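Local structure of Sn-glycerol-3-phosphate ABC transporter substrate-binding protein UspB (Mycobacterium tuberculosis, 4MFI) at residues 100-105 with 379-384; 137-140 with 146-149; 162-167 with 181-186; 175-180 with 198-203. The protein binds glycerophosphocholine as the substrate-binding subunit of an ATP-binding cassette transporter and probably delivers it to the membrane part for uptake. All coordinates share one frame; numbering follows the deposited sequence.

Following the chain from the N terminus, the turn after strand 97-101 comes first. Interaction 1 joins it to residues 379-384, near the end of the chain, and so closes a loop of 273 residues that holds the other three contacts. Interaction 2 closes a beta hairpin at the start of strand 144-160, just after helix 133-137, and it touches interaction 1 through W105 and T380. Strand 144-160 then leads into helix 161-166. Across the chain's centre from interaction 2, interactions 3 and 4 cross, because their segments alternate. Both use helix 177-191: interaction 3 ties it to helix 161-166, interaction 4 to strand 198-201. W164 and F180 touch between them.

Interaction 1. Residues 100-105 with 379-384; sequences LDDRWW and RTQDYA
D102 and Q381 meet through a single hydrogen bond across the two segments. Q381 NE2 gives a hydrogen to D102 OD2 at 2.9 Å, with a nearly straight angle of 164°. The acceptor lies close to the amide plane and offers its anti lone pair, on the side away from OD1. The carboxylate of D102 points this way because CG sits between the backbone N and the carbonyl carbon (chi1 58°). The other end of the amide, Q381 OE1, is bonded by R385 and by Q211. R385 also forms a salt bridge to D102 OD2, so one arginine ties both side chains together.

A further salt bridge lies within 100-105. R103 NH2 meets D101 OD2 at 2.8 Å, on the syn lone pair and in the guanidinium plane. D79 and D392 also form salt bridges to R103.

Capping bonds hold the turn itself. D101 OD1 accepts from W104 N at 2.8 Å and from R103 N at 2.9 Å, the latter from above the carboxylate plane. Two backbone N-H groups thus grip one oxygen, OD1, while OD2 faces the arginine. This aspartate-capped strand-to-helix turn of the alpha/beta fold carries D102, which joins it to the segment just before helix 383-386.

Interaction 2. Residues 137-140 with 146-149; sequences ADYE and YAVP
Y139 O accepts from Y146 N at 3.0 Å, the one hydrogen bond between the two segments. The donor is tilted 24° from the carbonyl plane, and the N-H...O angle is 150°. The same carbonyl oxygen lies at the edge of the Y146 ring, near its plane, with Y146 CD2 3.9 Å from Y139 O. Residues 137-140 form a type I beta turn, closed by E140 N to A137 O. The turn presents the Y139 carbonyl to the returning chain.

Most of the rest is made by the Y139 side chain. Its CG stands beside the backbone N and anti to the carbonyl carbon (chi1 -51°), which lays the ring along A147, V148 and P149. A147 CB sits over one face in a CH-pi contact, 3.8 Å from the ring centroid and offset toward the rim. D138 CB lies over the opposite face, so methyl and methylene groups sandwich the ring. Farther out, Y139 CE2 comes within 3.4 Å of P149 N. The same Y139 CE2 also touches P149 CD. P149 CB reaches the ring edge in its plane. W105 adds an edge-to-face contact from helix 104-110.

D138 turns its carboxylate elsewhere, to R152 and T304. A147 N and A147 O are buried here without a polar partner in the model. The chemistry is therefore mostly apolar: one backbone bond joins the two segments, and contacts to both faces and the edge of Y139 hold the ring in place at the start of strand 144-160.

Interaction 3. Residues 162-167 with 181-186; sequences AAWQQA and DEWGPE
W164 reaches across to W183 with the far side of its indole. CB does not point straight at 181-186; the unusual chi1 of -108° swings the indole nearer. W164 NE1 then comes within 3.7 Å of W183 CZ3. This is van der Waals contact, since the N-H of NE1 bonds to the carbonyl O of R172. Next along the ring, W164 CE2 lies a little farther from the same W183 CZ3. W164 CZ2 touches W183 CZ3 at 3.9 Å and also nears W183 CE3. The two side chains cross at about a right angle, with ring planes 87° apart. At the tip, W164 CH2 packs on F180.

A second patch lies at the end of the first helix. A167 CB meets E186 CG at 3.6 Å. E186 bends at chi2 (70°), which turns its carboxylate toward the helix end. There one water donates to Q166 O at 2.7 Å and to E186 OE2 at 2.8 Å. R189 forms a salt bridge to that same OE2, so the oxygen has two partners.

The contact lies at the surface. It sets the C-terminal end of helix 161-166 against helix 177-191, with L169 of the connecting loop packed on both tryptophans and Y159 of strand 144-160 meeting the W164 ring.

Interaction 4. Residues 175-180 with 198-203; sequences QSWSEF and HGWANA
F180 and H198 form the tight part of the contact. The F180 ring turns its edge toward the face of the imidazole in an offset edge-to-face pair, with centroids 4.9 Å apart and planes at 63°. F180 CE2 lies over the imidazole face, 3.6 Å from H198 CG, and F180 CZ comes to 3.5 Å from H198 ND1. H198 CB in turn sits at the edge of the F180 ring, in its plane. In both, CG stands opposite the backbone N (chi1 -177° for F180), which brings the two rings together between helix and strand. ND1 of the imidazole is hydrogen-bonded to S268 OG.

W177 packs more loosely. W177 CZ3 is 4.1 Å from W200 CH2, and the two six-membered rings are near parallel but slid apart, so they barely overlap. H198 NE2 lies at the edge of the W177 ring, 4.2 Å from W177 CZ3. W200 NE1 bonds to S244.

The polar side lies at the helix start, away from the strand. S176 caps the helix: its OG accepts from E179 N at 2.9 Å. Q175 N bonds back to E179 OE1 at 2.8 Å, and R172 pairs with the same carboxylate.

Together W177, F180, H198 and W200 form a buried aromatic cluster. It packs helix 177-191 against strand 198-201, the helix-on-sheet layering of an alpha/beta domain in this solute-binding protein family.

Interaction 1. Residues 100-105 with 379-384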
loop_
_atom_site.group_PDB
_atom_site.type_symbol
_atom_site.label_atom_id
_atom_site.label_comp_id
_atom_site.label_asym_id
_atom_site.label_seq_id
_atom_site.Cartn_x
_atom_site.Cartn_y
_atom_site.Cartn_z
ATOM N N LEU A 100 -10.873 -4.448 3.730
ATOM C CA LEU A 100 -9.864 -4.652 4.775
ATOM C C LEU A 100 -8.484 -4.243 4.274
ATOM O O LEU A 100 -8.092 -4.611 3.158
ATOM C CB LEU A 100 -9.846 -6.118 5.213
ATOM C CG LEU A 100 -11.143 -6.634 5.843
ATOM C CD1 LEU A 100 -11.035 -8.123 6.154
ATOM C CD2 LEU A 100 -11.466 -5.847 7.110
ATOM N N ASP A 101 -7.744 -3.490 5.089
ATOM C CA ASP A 101 -6.442 -2.999 4.631
ATOM C C ASP A 101 -5.324 -4.034 4.732
ATOM O O ASP A 101 -5.556 -5.197 5.098
ATOM C CB ASP A 101 -6.052 -1.627 5.233
ATOM C CG ASP A 101 -5.523 -1.698 6.665
ATOM O OD1 ASP A 101 -5.271 -2.785 7.213
ATOM O OD2 ASP A 101 -5.315 -0.617 7.250
ATOM N N ASP A 102 -4.115 -3.595 4.404
ATOM C CA ASP A 102 -2.948 -4.470 4.342
ATOM C C ASP A 102 -2.549 -5.119 5.667
ATOM O O ASP A 102 -1.817 -6.105 5.664
ATOM C CB ASP A 102 -1.748 -3.744 3.700
ATOM C CG ASP A 102 -1.338 -2.462 4.426
ATOM O OD1 ASP A 102 -2.129 -1.901 5.210
ATOM O OD2 ASP A 102 -0.206 -1.986 4.176
ATOM N N ARG A 103 -3.038 -4.579 6.783
ATOM C CA ARG A 103 -2.716 -5.103 8.109
ATOM C C ARG A 103 -3.903 -5.851 8.694
ATOM O O ARG A 103 -3.751 -6.883 9.344
ATOM C CB ARG A 103 -2.327 -3.960 9.051
ATOM C CG ARG A 103 -1.194 -3.085 8.533
ATOM C CD ARG A 103 -1.225 -1.697 9.159
ATOM N NE ARG A 103 -2.561 -1.109 9.051
ATOM C CZ ARG A 103 -3.108 -0.294 9.949
ATOM N NH1 ARG A 103 -2.426 0.070 11.036
ATOM N NH2 ARG A 103 -4.344 0.157 9.759
ATOM N N TRP A 104 -5.097 -5.330 8.463
ATOM C CA TRP A 104 -6.275 -5.909 9.088
ATOM C C TRP A 104 -6.726 -7.228 8.465
ATOM O O TRP A 104 -7.303 -8.062 9.161
ATOM C CB TRP A 104 -7.429 -4.912 9.087
ATOM C CG TRP A 104 -7.343 -3.859 10.158
ATOM C CD1 TRP A 104 -7.055 -2.529 9.991
ATOM C CD2 TRP A 104 -7.561 -4.045 11.561
ATOM N NE1 TRP A 104 -7.082 -1.881 11.207
ATOM C CE2 TRP A 104 -7.396 -2.788 12.185
ATOM C CE3 TRP A 104 -7.887 -5.151 12.352
ATOM C CZ2 TRP A 104 -7.545 -2.611 13.557
ATOM C CZ3 TRP A 104 -8.037 -4.975 13.716
ATOM C CH2 TRP A 104 -7.860 -3.713 14.307
ATOM N N TRP A 105 -6.484 -7.436 7.173
ATOM C CA TRP A 105 -7.006 -8.659 6.562
ATOM C C TRP A 105 -6.437 -9.910 7.239
ATOM O O TRP A 105 -7.183 -10.855 7.509
ATOM C CB TRP A 105 -6.830 -8.685 5.033
ATOM C CG TRP A 105 -5.464 -9.103 4.559
ATOM C CD1 TRP A 105 -4.466 -8.280 4.120
ATOM C CD2 TRP A 105 -4.955 -10.443 4.456
ATOM N NE1 TRP A 105 -3.369 -9.022 3.759
ATOM C CE2 TRP A 105 -3.640 -10.352 3.955
ATOM C CE3 TRP A 105 -5.484 -11.709 4.740
ATOM C CZ2 TRP A 105 -2.840 -11.474 3.740
ATOM C CZ3 TRP A 105 -4.687 -12.833 4.524
ATOM C CH2 TRP A 105 -3.379 -12.706 4.027
ATOM N N ARG A 379 6.891 -5.870 -4.592
ATOM C CA ARG A 379 7.160 -7.020 -3.738
ATOM C C ARG A 379 6.151 -6.978 -2.594
ATOM O O ARG A 379 5.814 -5.893 -2.104
ATOM C CB ARG A 379 8.608 -6.906 -3.202
ATOM C CG ARG A 379 9.025 -7.851 -2.060
ATOM C CD ARG A 379 10.544 -7.780 -1.806
ATOM N NE ARG A 379 10.926 -8.428 -0.548
ATOM C CZ ARG A 379 12.176 -8.613 -0.131
ATOM N NH1 ARG A 379 13.206 -8.235 -0.883
ATOM N NH2 ARG A 379 12.399 -9.199 1.039
ATOM N N THR A 380 5.656 -8.143 -2.180
ATOM C CA THR A 380 4.768 -8.214 -1.015
ATOM C C THR A 380 5.504 -7.785 0.256
ATOM O O THR A 380 6.734 -7.912 0.368
ATOM C CB THR A 380 4.150 -9.612 -0.835
ATOM O OG1 THR A 380 5.201 -10.573 -0.723
ATOM C CG2 THR A 380 3.255 -9.976 -2.032
ATOM N N GLN A 381 4.751 -7.244 1.203
ATOM C CA GLN A 381 5.348 -6.626 2.378
ATOM C C GLN A 381 5.892 -7.619 3.402
ATOM O O GLN A 381 5.461 -8.768 3.467
ATOM C CB GLN A 381 4.338 -5.711 3.056
ATOM C CG GLN A 381 3.896 -4.541 2.202
ATOM C CD GLN A 381 3.106 -3.543 3.005
ATOM O OE1 GLN A 381 3.653 -2.892 3.905
ATOM N NE2 GLN A 381 1.805 -3.435 2.720
ATOM N N ASP A 382 6.838 -7.154 4.209
ATOM C CA ASP A 382 7.396 -7.988 5.275
ATOM C C ASP A 382 6.326 -8.345 6.303
ATOM O O ASP A 382 5.504 -7.505 6.679
ATOM C CB ASP A 382 8.551 -7.267 5.969
ATOM C CG ASP A 382 9.762 -7.082 5.082
ATOM O OD1 ASP A 382 9.913 -7.784 4.051
ATOM O OD2 ASP A 382 10.588 -6.223 5.449
ATOM N N TYR A 383 6.337 -9.598 6.756
ATOM C CA TYR A 383 5.340 -10.061 7.731
ATOM C C TYR A 383 5.374 -9.197 8.992
ATOM O O TYR A 383 4.335 -8.950 9.614
ATOM C CB TYR A 383 5.574 -11.521 8.135
ATOM C CG TYR A 383 5.281 -12.593 7.105
ATOM C CD1 TYR A 383 5.161 -12.310 5.740
ATOM C CD2 TYR A 383 5.163 -13.918 7.504
ATOM C CE1 TYR A 383 4.909 -13.327 4.817
ATOM C CE2 TYR A 383 4.919 -14.928 6.602
ATOM C CZ TYR A 383 4.793 -14.642 5.259
ATOM O OH TYR A 383 4.547 -15.678 4.375
ATOM N N ALA A 384 6.562 -8.723 9.373
ATOM C CA ALA A 384 6.674 -7.923 10.592
ATOM C C ALA A 384 5.878 -6.615 10.522
ATOM O O ALA A 384 5.477 -6.080 11.561
ATOM C CB ALA A 384 8.135 -7.645 10.933
#

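Interaction 2. Residues 137-140 with 146-149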
loop_
_atom_site.group_PDB
_atom_site.type_symbol
_atom_site.label_atom_id
_atom_site.label_comp_id
_atom_site.label_asym_id
_atom_site.label_seq_id
_atom_site.Cartn_x
_atom_site.Cartn_y
_atom_site.Cartn_z
ATOM N N ALA A 137 -1.120 -11.582 -4.685
ATOM C CA ALA A 137 -0.247 -12.294 -3.744
ATOM C C ALA A 137 -0.243 -11.656 -2.358
ATOM O O ALA A 137 0.067 -12.320 -1.366
ATOM C CB ALA A 137 1.172 -12.374 -4.287
ATOM N N ASP A 138 -0.579 -10.368 -2.290
ATOM C CA ASP A 138 -0.676 -9.652 -1.017
ATOM C C ASP A 138 -1.623 -10.335 -0.033
ATOM O O ASP A 138 -1.478 -10.166 1.184
ATOM C CB ASP A 138 -1.194 -8.228 -1.235
ATOM C CG ASP A 138 -0.161 -7.301 -1.840
ATOM O OD1 ASP A 138 1.055 -7.459 -1.578
ATOM O OD2 ASP A 138 -0.577 -6.382 -2.570
ATOM N N TYR A 139 -2.602 -11.084 -0.550
ATOM C CA TYR A 139 -3.624 -11.701 0.305
ATOM C C TYR A 139 -3.473 -13.202 0.435
ATOM O O TYR A 139 -4.398 -13.894 0.869
ATOM C CB TYR A 139 -5.036 -11.355 -0.189
ATOM C CG TYR A 139 -5.203 -9.873 -0.403
ATOM C CD1 TYR A 139 -5.292 -8.998 0.676
ATOM C CD2 TYR A 139 -5.246 -9.340 -1.685
ATOM C CE1 TYR A 139 -5.424 -7.631 0.477
ATOM C CE2 TYR A 139 -5.384 -7.985 -1.890
ATOM C CZ TYR A 139 -5.471 -7.132 -0.812
ATOM O OH TYR A 139 -5.603 -5.778 -1.035
ATOM N N GLU A 140 -2.308 -13.706 0.046
ATOM C CA GLU A 140 -2.041 -15.134 0.096
ATOM C C GLU A 140 -1.356 -15.497 1.403
ATOM O O GLU A 140 -0.434 -14.812 1.858
ATOM C CB GLU A 140 -1.181 -15.563 -1.099
ATOM C CG GLU A 140 -0.925 -17.061 -1.177
ATOM C CD GLU A 140 0.467 -17.446 -0.698
ATOM O OE1 GLU A 140 0.642 -18.577 -0.195
ATOM O OE2 GLU A 140 1.394 -16.618 -0.835
ATOM N N TYR A 146 -7.298 -14.646 0.737
ATOM C CA TYR A 146 -8.378 -14.198 1.613
ATOM C C TYR A 146 -9.021 -12.872 1.226
ATOM O O TYR A 146 -9.949 -12.424 1.886
ATOM C CB TYR A 146 -7.897 -14.154 3.068
ATOM C CG TYR A 146 -7.612 -15.529 3.609
ATOM C CD1 TYR A 146 -8.617 -16.283 4.208
ATOM C CD2 TYR A 146 -6.350 -16.104 3.471
ATOM C CE1 TYR A 146 -8.363 -17.557 4.687
ATOM C CE2 TYR A 146 -6.090 -17.377 3.945
ATOM C CZ TYR A 146 -7.097 -18.098 4.556
ATOM O OH TYR A 146 -6.839 -19.368 5.032
ATOM N N ALA A 147 -8.532 -12.246 0.162
ATOM C CA ALA A 147 -9.150 -11.034 -0.359
ATOM C C ALA A 147 -8.731 -10.821 -1.802
ATOM O O ALA A 147 -7.871 -11.536 -2.316
ATOM C CB ALA A 147 -8.774 -9.816 0.493
ATOM N N VAL A 148 -9.356 -9.839 -2.446
ATOM C CA VAL A 148 -9.052 -9.447 -3.820
ATOM C C VAL A 148 -8.667 -7.960 -3.783
ATOM O O VAL A 148 -9.345 -7.169 -3.132
ATOM C CB VAL A 148 -10.294 -9.670 -4.722
ATOM C CG1 VAL A 148 -10.079 -9.119 -6.130
ATOM C CG2 VAL A 148 -10.664 -11.149 -4.777
ATOM N N PRO A 149 -7.580 -7.570 -4.471
ATOM C CA PRO A 149 -7.160 -6.161 -4.419
ATOM C C PRO A 149 -8.220 -5.218 -4.985
ATOM O O PRO A 149 -8.876 -5.558 -5.975
ATOM C CB PRO A 149 -5.911 -6.136 -5.306
ATOM C CG PRO A 149 -6.091 -7.303 -6.243
ATOM C CD PRO A 149 -6.735 -8.362 -5.382
#

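Interaction 3. Residues 162-167 with 181-186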
loop_
_atom_site.group_PDB
_atom_site.type_symbol
_atom_site.label_atom_id
_atom_site.label_comp_id
_atom_site.label_asym_id
_atom_site.label_seq_id
_atom_site.Cartn_x
_atom_site.Cartn_y
_atom_site.Cartn_z
ATOM N N ALA A 162 13.308 21.714 -11.183
ATOM C CA ALA A 162 14.154 22.898 -11.076
ATOM C C ALA A 162 15.362 22.618 -10.187
ATOM O O ALA A 162 16.477 23.036 -10.501
ATOM C CB ALA A 162 13.367 24.092 -10.560
ATOM N N ALA A 163 15.145 21.905 -9.084
ATOM C CA ALA A 163 16.244 21.544 -8.193
ATOM C C ALA A 163 17.202 20.591 -8.903
ATOM O O ALA A 163 18.421 20.750 -8.821
ATOM C CB ALA A 163 15.711 20.916 -6.898
ATOM N N TRP A 164 16.647 19.596 -9.599
ATOM C CA TRP A 164 17.450 18.636 -10.356
ATOM C C TRP A 164 18.336 19.359 -11.366
ATOM O O TRP A 164 19.525 19.054 -11.493
ATOM C CB TRP A 164 16.527 17.643 -11.077
ATOM C CG TRP A 164 16.509 16.242 -10.504
ATOM C CD1 TRP A 164 16.777 15.087 -11.183
ATOM C CD2 TRP A 164 16.212 15.849 -9.146
ATOM N NE1 TRP A 164 16.670 14.003 -10.338
ATOM C CE2 TRP A 164 16.317 14.441 -9.088
ATOM C CE3 TRP A 164 15.862 16.547 -7.981
ATOM C CZ2 TRP A 164 16.102 13.720 -7.907
ATOM C CZ3 TRP A 164 15.641 15.828 -6.810
ATOM C CH2 TRP A 164 15.770 14.431 -6.780
ATOM N N GLN A 165 17.757 20.324 -12.075
ATOM C CA GLN A 165 18.491 21.073 -13.091
ATOM C C GLN A 165 19.615 21.900 -12.477
ATOM O O GLN A 165 20.736 21.916 -12.997
ATOM C CB GLN A 165 17.542 21.976 -13.873
ATOM C CG GLN A 165 16.614 21.230 -14.806
ATOM C CD GLN A 165 15.643 22.157 -15.510
ATOM O OE1 GLN A 165 15.877 23.367 -15.607
ATOM N NE2 GLN A 165 14.544 21.599 -16.005
ATOM N N GLN A 166 19.323 22.570 -11.364
ATOM C CA GLN A 166 20.329 23.404 -10.710
ATOM C C GLN A 166 21.474 22.561 -10.160
ATOM O O GLN A 166 22.631 23.001 -10.132
ATOM C CB GLN A 166 19.709 24.261 -9.600
ATOM C CG GLN A 166 18.886 25.429 -10.124
ATOM C CD GLN A 166 19.700 26.366 -11.008
ATOM O OE1 GLN A 166 20.890 26.588 -10.771
ATOM N NE2 GLN A 166 19.060 26.916 -12.039
ATOM N N ALA A 167 21.146 21.344 -9.731
ATOM C CA ALA A 167 22.141 20.423 -9.198
ATOM C C ALA A 167 22.906 19.670 -10.298
ATOM O O ALA A 167 23.805 18.872 -10.001
ATOM C CB ALA A 167 21.485 19.447 -8.231
ATOM N N ASP A 181 22.154 9.149 -2.571
ATOM C CA ASP A 181 22.902 9.647 -1.426
ATOM C C ASP A 181 24.092 10.506 -1.867
ATOM O O ASP A 181 24.461 11.479 -1.194
ATOM C CB ASP A 181 23.346 8.470 -0.562
ATOM C CG ASP A 181 24.115 8.906 0.656
ATOM O OD1 ASP A 181 23.477 9.416 1.599
ATOM O OD2 ASP A 181 25.356 8.741 0.665
ATOM N N GLU A 182 24.671 10.176 -3.015
ATOM C CA GLU A 182 25.718 11.001 -3.598
ATOM C C GLU A 182 25.156 12.343 -4.086
ATOM O O GLU A 182 25.784 13.388 -3.890
ATOM C CB GLU A 182 26.406 10.236 -4.735
ATOM C CG GLU A 182 27.671 10.869 -5.255
ATOM C CD GLU A 182 28.770 10.913 -4.223
ATOM O OE1 GLU A 182 29.534 11.901 -4.225
ATOM O OE2 GLU A 182 28.874 9.963 -3.416
ATOM N N TRP A 183 23.964 12.313 -4.690
ATOM C CA TRP A 183 23.295 13.529 -5.162
ATOM C C TRP A 183 22.851 14.463 -4.031
ATOM O O TRP A 183 22.759 15.680 -4.219
ATOM C CB TRP A 183 22.037 13.170 -5.950
ATOM C CG TRP A 183 22.252 12.498 -7.275
ATOM C CD1 TRP A 183 23.442 12.233 -7.900
ATOM C CD2 TRP A 183 21.223 12.040 -8.152
ATOM N NE1 TRP A 183 23.209 11.620 -9.113
ATOM C CE2 TRP A 183 21.852 11.495 -9.292
ATOM C CE3 TRP A 183 19.824 12.031 -8.084
ATOM C CZ2 TRP A 183 21.128 10.954 -10.360
ATOM C CZ3 TRP A 183 19.107 11.504 -9.146
ATOM C CH2 TRP A 183 19.763 10.962 -10.269
ATOM N N GLY A 184 22.557 13.885 -2.871
ATOM C CA GLY A 184 21.906 14.607 -1.786
ATOM C C GLY A 184 22.530 15.937 -1.405
ATOM O O GLY A 184 21.836 16.952 -1.372
ATOM N N PRO A 185 23.843 15.944 -1.102
ATOM C CA PRO A 185 24.474 17.199 -0.678
ATOM C C PRO A 185 24.422 18.297 -1.738
ATOM O O PRO A 185 24.271 19.467 -1.380
ATOM C CB PRO A 185 25.920 16.777 -0.399
ATOM C CG PRO A 185 25.763 15.349 0.085
ATOM C CD PRO A 185 24.707 14.780 -0.831
ATOM N N GLU A 186 24.522 17.943 -3.016
ATOM C CA GLU A 186 24.390 18.963 -4.052
ATOM C C GLU A 186 22.970 19.498 -4.125
ATOM O O GLU A 186 22.758 20.703 -4.275
ATOM C CB GLU A 186 24.842 18.445 -5.418
ATOM C CG GLU A 186 24.717 19.470 -6.548
ATOM C CD GLU A 186 25.711 20.628 -6.472
ATOM O OE1 GLU A 186 26.457 20.762 -5.475
ATOM O OE2 GLU A 186 25.740 21.412 -7.442
HETATM O O HOH W 1 25.199 22.170 -10.134
#

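Interaction 4. Residues 175-180 with 198-203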
loop_
_atom_site.group_PDB
_atom_site.type_symbol
_atom_site.label_atom_id
_atom_site.label_comp_id
_atom_site.label_asym_id
_atom_site.label_seq_id
_atom_site.Cartn_x
_atom_site.Cartn_y
_atom_site.Cartn_z
ATOM N N GLN A 175 19.127 5.781 -9.819
ATOM C CA GLN A 175 19.244 4.378 -10.211
ATOM C C GLN A 175 19.426 3.470 -9.007
ATOM O O GLN A 175 19.092 2.284 -9.049
ATOM C CB GLN A 175 20.459 4.209 -11.131
ATOM C CG GLN A 175 20.255 4.680 -12.565
ATOM C CD GLN A 175 19.445 3.696 -13.380
ATOM O OE1 GLN A 175 19.071 2.624 -12.893
ATOM N NE2 GLN A 175 19.174 4.047 -14.625
ATOM N N SER A 176 20.001 4.024 -7.945
ATOM C CA SER A 176 20.182 3.305 -6.694
ATOM C C SER A 176 20.052 4.300 -5.560
ATOM O O SER A 176 20.245 5.509 -5.754
ATOM C CB SER A 176 21.559 2.623 -6.636
ATOM O OG SER A 176 22.613 3.577 -6.596
ATOM N N TRP A 177 19.750 3.810 -4.367
ATOM C CA TRP A 177 19.747 4.691 -3.216
ATOM C C TRP A 177 21.130 5.284 -2.942
ATOM O O TRP A 177 21.239 6.435 -2.501
ATOM C CB TRP A 177 19.161 3.977 -1.993
ATOM C CG TRP A 177 17.665 3.928 -2.072
ATOM C CD1 TRP A 177 16.884 2.843 -2.365
ATOM C CD2 TRP A 177 16.773 5.032 -1.901
ATOM N NE1 TRP A 177 15.551 3.211 -2.371
ATOM C CE2 TRP A 177 15.460 4.548 -2.091
ATOM C CE3 TRP A 177 16.956 6.385 -1.599
ATOM C CZ2 TRP A 177 14.336 5.371 -1.982
ATOM C CZ3 TRP A 177 15.840 7.201 -1.494
ATOM C CH2 TRP A 177 14.546 6.691 -1.685
ATOM N N SER A 178 22.188 4.530 -3.241
ATOM C CA SER A 178 23.535 5.052 -3.056
ATOM C C SER A 178 23.863 6.179 -4.033
ATOM O O SER A 178 24.532 7.143 -3.660
ATOM C CB SER A 178 24.566 3.926 -3.101
ATOM O OG SER A 178 24.414 3.107 -1.957
ATOM N N GLU A 179 23.371 6.090 -5.269
ATOM C CA GLU A 179 23.508 7.227 -6.180
ATOM C C GLU A 179 22.769 8.441 -5.629
ATOM O O GLU A 179 23.289 9.560 -5.653
ATOM C CB GLU A 179 22.988 6.904 -7.581
ATOM C CG GLU A 179 23.244 8.045 -8.579
ATOM C CD GLU A 179 22.549 7.868 -9.917
ATOM O OE1 GLU A 179 21.390 7.396 -9.949
ATOM O OE2 GLU A 179 23.166 8.214 -10.953
ATOM N N PHE A 180 21.554 8.230 -5.124
ATOM C CA PHE A 180 20.806 9.341 -4.571
ATOM C C PHE A 180 21.553 9.981 -3.409
ATOM O O PHE A 180 21.584 11.204 -3.273
ATOM C CB PHE A 180 19.405 8.947 -4.115
ATOM C CG PHE A 180 18.629 10.125 -3.627
ATOM C CD1 PHE A 180 18.308 11.143 -4.513
ATOM C CD2 PHE A 180 18.291 10.270 -2.286
ATOM C CE1 PHE A 180 17.643 12.286 -4.092
ATOM C CE2 PHE A 180 17.607 11.411 -1.853
ATOM C CZ PHE A 180 17.290 12.420 -2.763
ATOM N N HIS A 198 15.667 16.045 0.472
ATOM C CA HIS A 198 14.798 14.871 0.541
ATOM C C HIS A 198 14.023 14.909 1.838
ATOM O O HIS A 198 14.572 15.266 2.875
ATOM C CB HIS A 198 15.638 13.581 0.473
ATOM C CG HIS A 198 14.832 12.350 0.197
ATOM N ND1 HIS A 198 14.244 12.108 -1.025
ATOM C CD2 HIS A 198 14.517 11.289 0.983
ATOM C CE1 HIS A 198 13.603 10.951 -0.984
ATOM N NE2 HIS A 198 13.750 10.435 0.224
ATOM N N GLY A 199 12.745 14.553 1.776
ATOM C CA GLY A 199 11.966 14.362 2.990
ATOM C C GLY A 199 11.579 12.908 3.139
ATOM O O GLY A 199 11.145 12.273 2.178
ATOM N N TRP A 200 11.749 12.392 4.352
ATOM C CA TRP A 200 11.258 11.070 4.738
ATOM C C TRP A 200 9.941 11.238 5.469
ATOM O O TRP A 200 9.786 12.160 6.270
ATOM C CB TRP A 200 12.245 10.388 5.690
ATOM C CG TRP A 200 13.557 10.005 5.067
ATOM C CD1 TRP A 200 14.759 10.641 5.220
ATOM C CD2 TRP A 200 13.801 8.882 4.209
ATOM N NE1 TRP A 200 15.730 9.991 4.500
ATOM C CE2 TRP A 200 15.173 8.900 3.878
ATOM C CE3 TRP A 200 12.993 7.868 3.684
ATOM C CZ2 TRP A 200 15.753 7.951 3.041
ATOM C CZ3 TRP A 200 13.573 6.918 2.856
ATOM C CH2 TRP A 200 14.937 6.970 2.537
ATOM N N ALA A 201 9.002 10.322 5.237
ATOM C CA ALA A 201 7.735 10.356 5.956
ATOM C C ALA A 201 7.954 10.239 7.463
ATOM O O ALA A 201 8.964 9.682 7.916
ATOM C CB ALA A 201 6.844 9.227 5.487
ATOM N N ASN A 202 6.991 10.738 8.234
ATOM C CA ASN A 202 7.020 10.579 9.688
ATOM C C ASN A 202 6.424 9.235 10.108
ATOM O O ASN A 202 6.237 8.347 9.270
ATOM C CB ASN A 202 6.344 11.760 10.398
ATOM C CG ASN A 202 4.837 11.813 10.179
ATOM O OD1 ASN A 202 4.218 10.879 9.653
ATOM N ND2 ASN A 202 4.233 12.909 10.613
ATOM N N ALA A 203 6.109 9.085 11.390
ATOM C CA ALA A 203 5.678 7.784 11.903
ATOM C C ALA A 203 4.350 7.291 11.336
ATOM O O ALA A 203 3.968 6.145 11.560
ATOM C CB ALA A 203 5.630 7.799 13.421
#